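Local coordinates for ActII protein (Streptomyces coelicolor, PDB 2OPT) that binds actinorhodin and its biosynthetic precursor (S)-DNPA, and probably acts as a DNA-binding transcriptional repressor of the TetR family, at residues R10-A15 against D51-L56; L56-V61 against R103-P108; T63-P68 against C83-R88; G73-Q78 against M118-S123. All blocks are in the same frame, centred on the assembly; numbering follows the deposited sequence. Where two conformers were deposited one is given.

Interaction 1: R10-A15 against D51-L56; sequences RIVVTA and DELLDL
V12 stands with CG1 anti to its backbone N (chi1 179°), beside its own carbonyl carbon, and L56 carries CG anti to its carbonyl carbon (chi1 -68°). With the methyls of V12 and CG of L56 so placed, the two side chains cross at about a right angle. The two methyls of V12 then do different work. CG1 rests on the backbone of L56, 3.6 Å from L56 O, while CG2 meets the side chain, 3.8 Å from L56 CB and 4.0 Å from L56 CD1. L53, almost one turn earlier, works with its forked end on three residues at once. CD1 and CD2 both sit 4.2 Å from A15 CB, and CD2 also makes looser contacts, 4.3 Å to V12 CG2 and 4.4 Å to I11 CG2. No hydrogen bond joins the two sides; the contact is apolar side-chain packing, with L56 O against V12 CG1. The short segments cross almost perpendicularly, at -87°, their axes 10.1 Å apart, and the CA atoms of V12 and L56 are the nearest pair across them. This packing belongs to the N-terminal DNA-binding domain of the TetR type, where the helices before and after the predicted helix-turn-helix are laid across each other. Helix 8-22 crosses helix 50-61, and V12 also touches V57 and I60 farther along it. Helix 40-47 closes in through L43, H46 and V47 on I11 and through V47 on L56, and helix 29-36 sets L32 against A15, so that four helices meet around this small apolar core.

Interaction 2: L56-V61 against R103-P108; sequences LVFDIV and RVPLGP
The ring of F58 and the chain of R103 slide past each other in opposite directions. CD2 of the F58 ring lies 3.8 Å from R103 CB, and the aliphatic part of the arginine does the touching: the chain is extended from CG to NE, and its guanidinium plane is turned 72° from the ring. That group is used elsewhere, in a salt bridge from NE to D55, in a bond from NH1 to I99 O and probably in one from NH2 to D51 O. P105 crosses the far end of the ring, its CB 3.8 Å from F58 CE2, while V104 C comes up at the ring edge. D59 holds CG anti to its backbone N (chi1 -161°); its carboxylate meets the next part of the loop, crossing P108 obliquely. OD1 of D59 is 3.2 Å from G107 C, where glycine offers no side chain to obstruct it, and OD2 is 3.3 Å from P108 CD. A water donates to D59 OD1 and accepts from G107 N at 2.9 Å. D59 also takes the amides of N109, on OD2, and G110, on OD1, in the first turn of helix 108-123. An alanine here would probably leave those two amides and the water without their acceptor and open a gap beside P108. V104 and L106 pack on F166 and L170 of the second subunit. The arrangement is that of the joint in TetR-family regulators, where the helix leaving the DNA-binding domain, here 50-61, leans on a loop of the ligand-binding domain that contains an inverse gamma turn centred on P105.

Interaction 3: T63-P68 against C83-R88; sequences TEVEVP and CRSLRR
V65 and E66 lie against S85 and L86 where the extended connection after helix 50-61 runs over helix 75-92, the first long helix of the TetR-like C-terminal domain. The CA atoms of V65 and S85 come within 5.2 Å, close enough for the helix to meet backbone as well as side-chain atoms. A nearly straight hydrogen bond runs from E66 N to S85 OG, 2.9 Å long with an angle of 169° at the hydrogen. The serine can take it because its OG stands anti to its own backbone N (chi1 -163°), turned to the passing connection; the same OG lies 3.5 Å from V65 CA. The apolar contact is carried by V65, whose CG2 sits 3.7 Å from L86 CD1. CG2 of V65 also approaches the helix backbone, 4.0 Å from L86 CA, and the valine finds further cover on M89. Beyond the pair, E64 turns its carboxylate to H93 and L86 packs on V142 of helix 128-150, while V67 O accepts from R116, tying the connection to helix 108-123 as well. The third kind of contact is a water bridge. One water donates both its hydrogens to backbone carbonyls on the two sides, to E64 O at 2.8 Å and to S85 O at 2.7 Å, and it accepts a weak, long bond from S85 OG.

Interaction 4: G73-Q78 against M118-S123; sequences GRWAEQ and MNLLRS
W75 NE1 donates to L120 O at 2.7 Å, from helix 75-92 to helix 108-123, two neighbours in the all-helical TetR-like C-terminal domain. The bond is bent to 142° at the hydrogen. The oxygen lies close to the indole plane, at the ring's edge, yet the nitrogen stands 39° out of the carbonyl plane. From the opposite face of that plane comes S123 OG, which also donates to L120 O, so two side chains grip one carbonyl. The indole stays alongside its acceptor through further contacts: W75 CD1 is 3.6 Å from S123 OG, and CZ2 is 3.9 Å from L121 CD2. CG of W75 is anti to its backbone N (chi1 -174°), which starts the ring off toward the second helix. An alanine in place of W75 would probably leave L120 O without its indole donor and open a gap beside L121. Q78 also belongs to this first shell, crossing L120 obliquely. Further out, I209 and L213 of helix 197-219 and L126 pack on the indole. N119 and R122 bond to N184 of the second subunit, placing this end of helix 108-123 near the dimer interface. The amide of Q78 is fixed by bonds with the loop before its helix, NE2 to E69 O and OE1 from E71 N, and the same Q78 OE1 lies 3.5 Å from L120 CD1.

Overall arrangement
Interactions 1 and 4 are buried, interaction 2 is partly buried and interaction 3 lies at the surface. The chemistry differs with place: apolar packing without hydrogen bonds in interaction 1, a ring edge bonded to a carbonyl in interaction 4, and water bridges in interactions 2 and 3. Helix 50-61 serves both interactions 1 and 2, which share L56 and are joined by the D55-R103 salt bridge, tying the DNA-binding domain to the ligand-binding domain. Helix 75-92 serves interactions 3 and 4, which meet where P68 packs on Q78 and L120. Interactions 1 and 4 lie farthest apart, their centres about 32 Å from each other. Both 2 and 4 reach the second subunit.

Interaction 1: R10-A15 against D51-L56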
# COMPACT_ATOMS: atom_id res chain seq x y z
N ARG A 10 -25.27 5.96 -17.57
CA ARG A 10 -26.11 4.74 -17.40
C ARG A 10 -25.16 3.57 -17.56
O ARG A 10 -25.26 2.54 -16.91
CB ARG A 10 -27.19 4.69 -18.49
CG ARG A 10 -27.85 3.31 -18.69
CD ARG A 10 -28.48 2.78 -17.41
NE ARG A 10 -29.53 3.68 -16.92
CZ ARG A 10 -29.90 3.78 -15.64
NH1 ARG A 10 -30.89 4.61 -15.29
NH2 ARG A 10 -29.27 3.05 -14.73
N ILE A 11 -24.25 3.72 -18.47
CA ILE A 11 -23.27 2.68 -18.69
C ILE A 11 -22.42 2.41 -17.44
O ILE A 11 -22.17 1.26 -17.08
CB ILE A 11 -22.31 3.07 -19.85
CG1 ILE A 11 -23.04 3.15 -21.24
CG2 ILE A 11 -21.07 2.05 -19.93
CD1 ILE A 11 -22.08 3.84 -22.41
N VAL A 12 -21.88 3.46 -16.84
CA VAL A 12 -21.01 3.33 -15.67
C VAL A 12 -21.74 2.79 -14.47
O VAL A 12 -21.20 2.00 -13.71
CB VAL A 12 -20.23 4.68 -15.42
CG1 VAL A 12 -19.33 4.58 -14.18
CG2 VAL A 12 -19.35 4.91 -16.61
N VAL A 13 -22.98 3.23 -14.27
CA VAL A 13 -23.73 2.78 -13.17
C VAL A 13 -23.96 1.26 -13.30
O VAL A 13 -23.85 0.55 -12.33
CB VAL A 13 -25.11 3.51 -13.15
CG1 VAL A 13 -26.17 2.76 -12.22
CG2 VAL A 13 -24.95 4.95 -12.72
N THR A 14 -24.32 0.80 -14.51
CA THR A 14 -24.52 -0.62 -14.80
C THR A 14 -23.25 -1.39 -14.52
O THR A 14 -23.29 -2.43 -13.91
CB THR A 14 -24.94 -0.76 -16.29
OG1 THR A 14 -26.18 -0.06 -16.47
CG2 THR A 14 -25.13 -2.23 -16.70
N ALA A 15 -22.11 -0.87 -15.00
CA ALA A 15 -20.84 -1.49 -14.73
C ALA A 15 -20.50 -1.64 -13.24
O ALA A 15 -20.05 -2.72 -12.78
CB ALA A 15 -19.71 -0.70 -15.45
N ASP A 51 -10.03 -0.70 -19.84
CA ASP A 51 -9.27 0.15 -18.94
C ASP A 51 -9.86 1.54 -18.75
O ASP A 51 -9.81 2.09 -17.67
CB ASP A 51 -7.83 0.22 -19.43
CG ASP A 51 -7.10 -1.11 -19.22
OD1 ASP A 51 -7.53 -1.88 -18.29
OD2 ASP A 51 -6.10 -1.37 -19.93
N GLU A 52 -10.41 2.11 -19.79
CA GLU A 52 -11.00 3.45 -19.69
C GLU A 52 -12.27 3.36 -18.90
O GLU A 52 -12.62 4.27 -18.17
CB GLU A 52 -11.29 3.93 -21.09
CG GLU A 52 -9.88 4.14 -21.79
CD GLU A 52 -9.89 4.28 -23.32
OE1 GLU A 52 -10.78 3.73 -24.00
OE2 GLU A 52 -8.94 4.92 -23.87
N LEU A 53 -12.99 2.27 -19.10
CA LEU A 53 -14.25 2.04 -18.36
C LEU A 53 -13.97 2.03 -16.86
O LEU A 53 -14.68 2.66 -16.08
CB LEU A 53 -14.83 0.72 -18.84
CG LEU A 53 -16.17 0.28 -18.21
CD1 LEU A 53 -15.83 -0.37 -16.93
CD2 LEU A 53 -17.19 1.43 -18.04
N LEU A 54 -12.98 1.26 -16.45
CA LEU A 54 -12.60 1.17 -15.06
C LEU A 54 -12.19 2.54 -14.49
O LEU A 54 -12.46 2.82 -13.33
CB LEU A 54 -11.48 0.12 -14.89
CG LEU A 54 -11.95 -1.33 -15.08
CD1 LEU A 54 -10.76 -2.25 -14.89
CD2 LEU A 54 -13.11 -1.69 -14.12
N ASP A 55 -11.52 3.39 -15.28
CA ASP A 55 -11.17 4.76 -14.83
C ASP A 55 -12.47 5.45 -14.47
O ASP A 55 -12.54 6.24 -13.51
CB ASP A 55 -10.51 5.57 -15.97
CG ASP A 55 -9.06 5.14 -16.28
OD1 ASP A 55 -8.38 4.60 -15.40
OD2 ASP A 55 -8.55 5.47 -17.39
N LEU A 56 -13.52 5.19 -15.25
CA LEU A 56 -14.80 5.88 -15.04
C LEU A 56 -15.56 5.38 -13.81
O LEU A 56 -16.27 6.15 -13.14
CB LEU A 56 -15.67 5.76 -16.30
CG LEU A 56 -15.22 6.50 -17.57
CD1 LEU A 56 -16.17 6.13 -18.71
CD2 LEU A 56 -15.21 7.98 -17.39

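Interaction 2: L56-V61 against R103-P108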
# COMPACT_ATOMS: atom_id res chain seq x y z
N LEU A 56 -13.52 5.19 -15.25
CA LEU A 56 -14.80 5.88 -15.04
C LEU A 56 -15.56 5.38 -13.81
O LEU A 56 -16.27 6.15 -13.14
CB LEU A 56 -15.67 5.76 -16.30
CG LEU A 56 -15.22 6.50 -17.57
CD1 LEU A 56 -16.17 6.13 -18.71
CD2 LEU A 56 -15.21 7.98 -17.39
N VAL A 57 -15.49 4.07 -13.60
CA VAL A 57 -16.12 3.39 -12.46
C VAL A 57 -15.40 3.94 -11.21
O VAL A 57 -16.02 4.31 -10.24
CB VAL A 57 -15.98 1.88 -12.59
CG1 VAL A 57 -16.39 1.18 -11.32
CG2 VAL A 57 -16.85 1.32 -13.75
N PHE A 58 -14.07 4.05 -11.28
CA PHE A 58 -13.34 4.60 -10.16
C PHE A 58 -13.82 6.01 -9.82
O PHE A 58 -14.06 6.31 -8.65
CB PHE A 58 -11.83 4.56 -10.43
CG PHE A 58 -10.96 5.09 -9.29
CD1 PHE A 58 -11.30 4.85 -7.96
CD2 PHE A 58 -9.78 5.77 -9.57
CE1 PHE A 58 -10.50 5.32 -6.92
CE2 PHE A 58 -8.97 6.23 -8.55
CZ PHE A 58 -9.32 6.00 -7.22
N ASP A 59 -13.97 6.89 -10.82
CA ASP A 59 -14.37 8.25 -10.49
C ASP A 59 -15.79 8.34 -9.98
O ASP A 59 -16.11 9.17 -9.11
CB ASP A 59 -14.22 9.18 -11.68
CG ASP A 59 -14.19 10.61 -11.24
OD1 ASP A 59 -13.20 11.00 -10.59
OD2 ASP A 59 -15.24 11.30 -11.42
N ILE A 60 -16.67 7.48 -10.47
CA ILE A 60 -18.08 7.66 -10.08
C ILE A 60 -18.38 7.41 -8.59
O ILE A 60 -19.27 8.03 -8.00
CB ILE A 60 -18.99 6.84 -11.00
CG1 ILE A 60 -20.32 7.58 -11.14
CG2 ILE A 60 -19.16 5.36 -10.48
CD1 ILE A 60 -21.13 7.06 -12.27
N VAL A 61 -17.69 6.44 -7.99
CA VAL A 61 -17.91 6.09 -6.58
C VAL A 61 -17.30 7.16 -5.63
O VAL A 61 -17.65 7.25 -4.48
CB VAL A 61 -17.25 4.70 -6.28
CG1 VAL A 61 -17.98 3.64 -7.00
CG2 VAL A 61 -15.75 4.67 -6.74
N ARG A 103 -4.29 3.78 -9.94
CA ARG A 103 -4.94 4.91 -10.62
C ARG A 103 -4.82 6.23 -9.84
O ARG A 103 -4.73 6.23 -8.61
CB ARG A 103 -6.42 4.58 -10.87
CG ARG A 103 -6.61 3.50 -11.95
CD ARG A 103 -8.11 3.23 -12.23
NE ARG A 103 -8.24 2.71 -13.60
CZ ARG A 103 -8.01 1.45 -13.97
NH1 ARG A 103 -7.69 0.52 -13.07
NH2 ARG A 103 -8.14 1.11 -15.24
N VAL A 104 -4.79 7.35 -10.57
CA VAL A 104 -4.77 8.69 -9.96
C VAL A 104 -6.20 9.23 -10.05
O VAL A 104 -6.77 9.27 -11.12
CB VAL A 104 -3.73 9.65 -10.69
CG1 VAL A 104 -3.91 11.10 -10.26
CG2 VAL A 104 -2.27 9.17 -10.46
N PRO A 105 -6.80 9.59 -8.90
CA PRO A 105 -8.18 10.03 -8.93
C PRO A 105 -8.27 11.46 -9.45
O PRO A 105 -8.48 12.39 -8.69
CB PRO A 105 -8.65 9.89 -7.47
CG PRO A 105 -7.40 9.89 -6.62
CD PRO A 105 -6.22 9.58 -7.53
N LEU A 106 -8.09 11.62 -10.76
CA LEU A 106 -8.23 12.92 -11.40
C LEU A 106 -9.30 12.93 -12.51
O LEU A 106 -9.14 13.61 -13.53
CB LEU A 106 -6.88 13.38 -11.95
CG LEU A 106 -6.06 14.42 -11.17
CD1 LEU A 106 -6.55 14.77 -9.75
CD2 LEU A 106 -4.63 13.96 -11.12
N GLY A 107 -10.38 12.17 -12.34
CA GLY A 107 -11.58 12.50 -13.06
C GLY A 107 -12.31 13.58 -12.25
O GLY A 107 -11.80 14.06 -11.24
N PRO A 108 -13.54 13.93 -12.66
CA PRO A 108 -14.38 14.96 -12.05
C PRO A 108 -14.47 14.83 -10.56
O PRO A 108 -14.12 15.75 -9.86
CB PRO A 108 -15.74 14.69 -12.66
CG PRO A 108 -15.47 13.94 -13.96
CD PRO A 108 -14.17 13.26 -13.82
O HOH W 1 -10.94 9.94 -10.61

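Interaction 3: T63-P68 against C83-R88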
# COMPACT_ATOMS: atom_id res chain seq x y z
N THR A 63 -17.76 10.17 -5.59
CA THR A 63 -18.82 11.02 -5.15
C THR A 63 -19.16 10.70 -3.71
O THR A 63 -19.63 11.57 -3.00
CB THR A 63 -20.10 10.87 -6.02
OG1 THR A 63 -20.88 12.05 -5.84
CG2 THR A 63 -20.98 9.68 -5.60
N GLU A 64 -18.93 9.44 -3.29
CA GLU A 64 -19.28 8.96 -1.92
C GLU A 64 -18.39 9.47 -0.80
O GLU A 64 -18.71 9.34 0.39
CB GLU A 64 -19.25 7.42 -1.89
CG GLU A 64 -20.19 6.75 -2.90
CD GLU A 64 -20.30 5.22 -2.73
OE1 GLU A 64 -19.88 4.65 -1.70
OE2 GLU A 64 -20.85 4.60 -3.64
N VAL A 65 -17.24 10.00 -1.17
CA VAL A 65 -16.26 10.42 -0.19
C VAL A 65 -16.52 11.88 0.19
O VAL A 65 -16.42 12.78 -0.66
CB VAL A 65 -14.83 10.33 -0.73
CG1 VAL A 65 -13.84 10.88 0.32
CG2 VAL A 65 -14.51 8.90 -1.14
N GLU A 66 -16.82 12.13 1.45
CA GLU A 66 -17.15 13.48 1.78
C GLU A 66 -15.94 14.10 2.54
O GLU A 66 -15.52 13.60 3.58
CB GLU A 66 -18.51 13.52 2.49
CG GLU A 66 -19.57 14.50 1.82
CD GLU A 66 -20.31 13.93 0.59
OE1 GLU A 66 -20.03 14.35 -0.56
OE2 GLU A 66 -21.19 13.08 0.78
N VAL A 67 -15.38 15.14 1.95
CA VAL A 67 -14.28 15.89 2.52
C VAL A 67 -14.91 17.15 3.08
O VAL A 67 -15.56 17.91 2.35
CB VAL A 67 -13.21 16.25 1.44
CG1 VAL A 67 -12.04 16.89 2.12
CG2 VAL A 67 -12.78 14.99 0.68
N PRO A 68 -14.80 17.36 4.40
CA PRO A 68 -15.51 18.50 4.96
C PRO A 68 -14.86 19.83 4.66
O PRO A 68 -13.65 19.91 4.34
CB PRO A 68 -15.46 18.21 6.46
CG PRO A 68 -14.18 17.44 6.62
CD PRO A 68 -14.14 16.55 5.44
N CYS A 83 -10.90 10.38 6.01
CA CYS A 83 -10.26 9.08 5.79
C CYS A 83 -11.25 7.94 6.01
O CYS A 83 -11.25 6.95 5.27
CB CYS A 83 -9.05 8.92 6.70
SG CYS A 83 -7.60 9.88 6.21
N ARG A 84 -12.09 8.08 7.03
CA ARG A 84 -13.11 7.09 7.33
C ARG A 84 -14.13 7.00 6.20
O ARG A 84 -14.65 5.93 5.90
CB ARG A 84 -13.81 7.41 8.65
CG ARG A 84 -12.98 7.09 9.89
CD ARG A 84 -13.79 7.29 11.16
NE ARG A 84 -12.94 7.53 12.32
CZ ARG A 84 -13.03 8.60 13.11
NH1 ARG A 84 -12.21 8.74 14.14
NH2 ARG A 84 -13.93 9.54 12.85
N SER A 85 -14.40 8.14 5.58
CA SER A 85 -15.31 8.20 4.41
C SER A 85 -14.78 7.45 3.18
O SER A 85 -15.51 6.73 2.49
CB SER A 85 -15.57 9.68 4.03
OG SER A 85 -16.72 9.82 3.18
N LEU A 86 -13.50 7.61 2.90
CA LEU A 86 -12.88 6.85 1.87
C LEU A 86 -12.90 5.36 2.16
O LEU A 86 -13.18 4.55 1.27
CB LEU A 86 -11.40 7.29 1.79
CG LEU A 86 -10.66 6.74 0.59
CD1 LEU A 86 -11.27 7.09 -0.80
CD2 LEU A 86 -9.23 7.26 0.65
N ARG A 87 -12.66 4.99 3.41
CA ARG A 87 -12.67 3.59 3.80
C ARG A 87 -14.04 3.00 3.60
O ARG A 87 -14.18 1.88 3.14
CB ARG A 87 -12.21 3.44 5.27
CG ARG A 87 -12.29 2.01 5.80
CD ARG A 87 -12.13 1.91 7.35
NE ARG A 87 -11.93 0.52 7.83
CZ ARG A 87 -12.34 0.10 9.01
NH1 ARG A 87 -12.96 0.92 9.84
NH2 ARG A 87 -12.13 -1.15 9.34
N ARG A 88 -15.06 3.77 3.97
CA ARG A 88 -16.47 3.38 3.86
C ARG A 88 -16.77 2.99 2.41
O ARG A 88 -17.40 1.97 2.13
CB ARG A 88 -17.30 4.58 4.30
CG ARG A 88 -18.81 4.39 4.46
CD ARG A 88 -19.35 5.60 5.18
NE ARG A 88 -18.82 5.64 6.53
CZ ARG A 88 -18.29 6.71 7.11
NH1 ARG A 88 -17.82 6.60 8.35
NH2 ARG A 88 -18.29 7.89 6.48
O HOH W 2 -18.13 7.06 1.87

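Interaction 4: G73-Q78 against M118-S123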
# COMPACT_ATOMS: atom_id res chain seq x y z
N GLY A 73 -9.99 24.57 14.65
CA GLY A 73 -9.98 23.83 15.89
C GLY A 73 -10.42 22.39 15.85
O GLY A 73 -10.33 21.71 16.87
N ARG A 74 -10.90 21.90 14.69
CA ARG A 74 -11.24 20.48 14.55
C ARG A 74 -10.41 19.76 13.51
O ARG A 74 -10.87 18.76 12.96
CB ARG A 74 -12.71 20.24 14.16
CG ARG A 74 -13.70 20.54 15.25
CD ARG A 74 -14.92 19.61 15.24
NE ARG A 74 -15.41 19.26 13.91
CZ ARG A 74 -15.50 18.01 13.45
NH1 ARG A 74 -15.96 17.80 12.24
NH2 ARG A 74 -15.14 16.96 14.19
N TRP A 75 -9.21 20.26 13.22
CA TRP A 75 -8.47 19.73 12.05
C TRP A 75 -8.29 18.22 12.10
O TRP A 75 -8.67 17.51 11.17
CB TRP A 75 -7.13 20.43 11.91
CG TRP A 75 -6.36 20.08 10.67
CD1 TRP A 75 -6.53 20.62 9.45
CD2 TRP A 75 -5.27 19.12 10.53
NE1 TRP A 75 -5.65 20.07 8.54
CE2 TRP A 75 -4.87 19.15 9.18
CE3 TRP A 75 -4.64 18.23 11.41
CZ2 TRP A 75 -3.82 18.33 8.68
CZ3 TRP A 75 -3.64 17.41 10.93
CH2 TRP A 75 -3.19 17.49 9.58
N ALA A 76 -7.76 17.71 13.20
CA ALA A 76 -7.33 16.31 13.27
C ALA A 76 -8.51 15.35 13.09
O ALA A 76 -8.39 14.34 12.40
CB ALA A 76 -6.65 16.03 14.57
N GLU A 77 -9.63 15.65 13.74
CA GLU A 77 -10.80 14.83 13.62
C GLU A 77 -11.44 14.94 12.22
O GLU A 77 -12.05 14.01 11.76
CB GLU A 77 -11.78 15.18 14.74
CG GLU A 77 -11.24 14.86 16.13
CD GLU A 77 -11.11 13.34 16.41
OE1 GLU A 77 -12.13 12.62 16.29
OE2 GLU A 77 -10.00 12.87 16.76
N GLN A 78 -11.29 16.08 11.54
CA GLN A 78 -11.83 16.21 10.18
C GLN A 78 -11.03 15.36 9.17
O GLN A 78 -11.58 14.82 8.21
CB GLN A 78 -11.84 17.67 9.74
CG GLN A 78 -12.96 18.46 10.31
CD GLN A 78 -13.16 19.77 9.61
OE1 GLN A 78 -12.26 20.60 9.52
NE2 GLN A 78 -14.40 20.02 9.21
N MET A 118 -6.70 18.84 -0.18
CA MET A 118 -5.58 19.72 -0.01
C MET A 118 -5.99 21.00 0.71
O MET A 118 -5.22 21.52 1.50
CB MET A 118 -4.99 20.08 -1.37
CG MET A 118 -4.33 18.87 -2.01
SD MET A 118 -3.00 18.17 -0.98
CE MET A 118 -3.03 16.49 -1.55
N ASN A 119 -7.18 21.53 0.41
CA ASN A 119 -7.66 22.67 1.16
C ASN A 119 -7.61 22.34 2.65
O ASN A 119 -7.12 23.16 3.45
CB ASN A 119 -9.06 23.11 0.71
CG ASN A 119 -9.36 24.55 1.08
OD1 ASN A 119 -8.56 25.44 0.88
ND2 ASN A 119 -10.54 24.79 1.60
N LEU A 120 -8.12 21.17 3.05
CA LEU A 120 -8.20 20.82 4.48
C LEU A 120 -6.80 20.68 5.10
O LEU A 120 -6.54 21.17 6.20
CB LEU A 120 -8.92 19.50 4.67
CG LEU A 120 -9.26 18.99 6.10
CD1 LEU A 120 -9.98 20.05 6.95
CD2 LEU A 120 -10.06 17.69 6.07
N LEU A 121 -5.93 19.97 4.40
CA LEU A 121 -4.56 19.73 4.88
C LEU A 121 -3.78 21.02 5.10
O LEU A 121 -3.24 21.26 6.18
CB LEU A 121 -3.81 18.77 3.96
CG LEU A 121 -4.38 17.33 3.90
CD1 LEU A 121 -3.81 16.51 2.73
CD2 LEU A 121 -4.29 16.55 5.23
N ARG A 122 -3.76 21.89 4.10
CA ARG A 122 -3.17 23.22 4.25
C ARG A 122 -3.78 24.10 5.33
O ARG A 122 -3.09 24.88 5.97
CB ARG A 122 -3.17 23.96 2.92
CG ARG A 122 -2.41 23.23 1.85
CD ARG A 122 -1.42 24.12 1.19
NE ARG A 122 -2.05 24.76 0.07
CZ ARG A 122 -1.61 25.83 -0.58
NH1 ARG A 122 -0.47 26.44 -0.22
NH2 ARG A 122 -2.34 26.29 -1.59
N SER A 123 -5.08 24.01 5.52
CA SER A 123 -5.75 24.77 6.56
C SER A 123 -5.18 24.43 7.94
O SER A 123 -5.30 25.21 8.85
CB SER A 123 -7.24 24.52 6.53
OG SER A 123 -7.51 23.31 7.19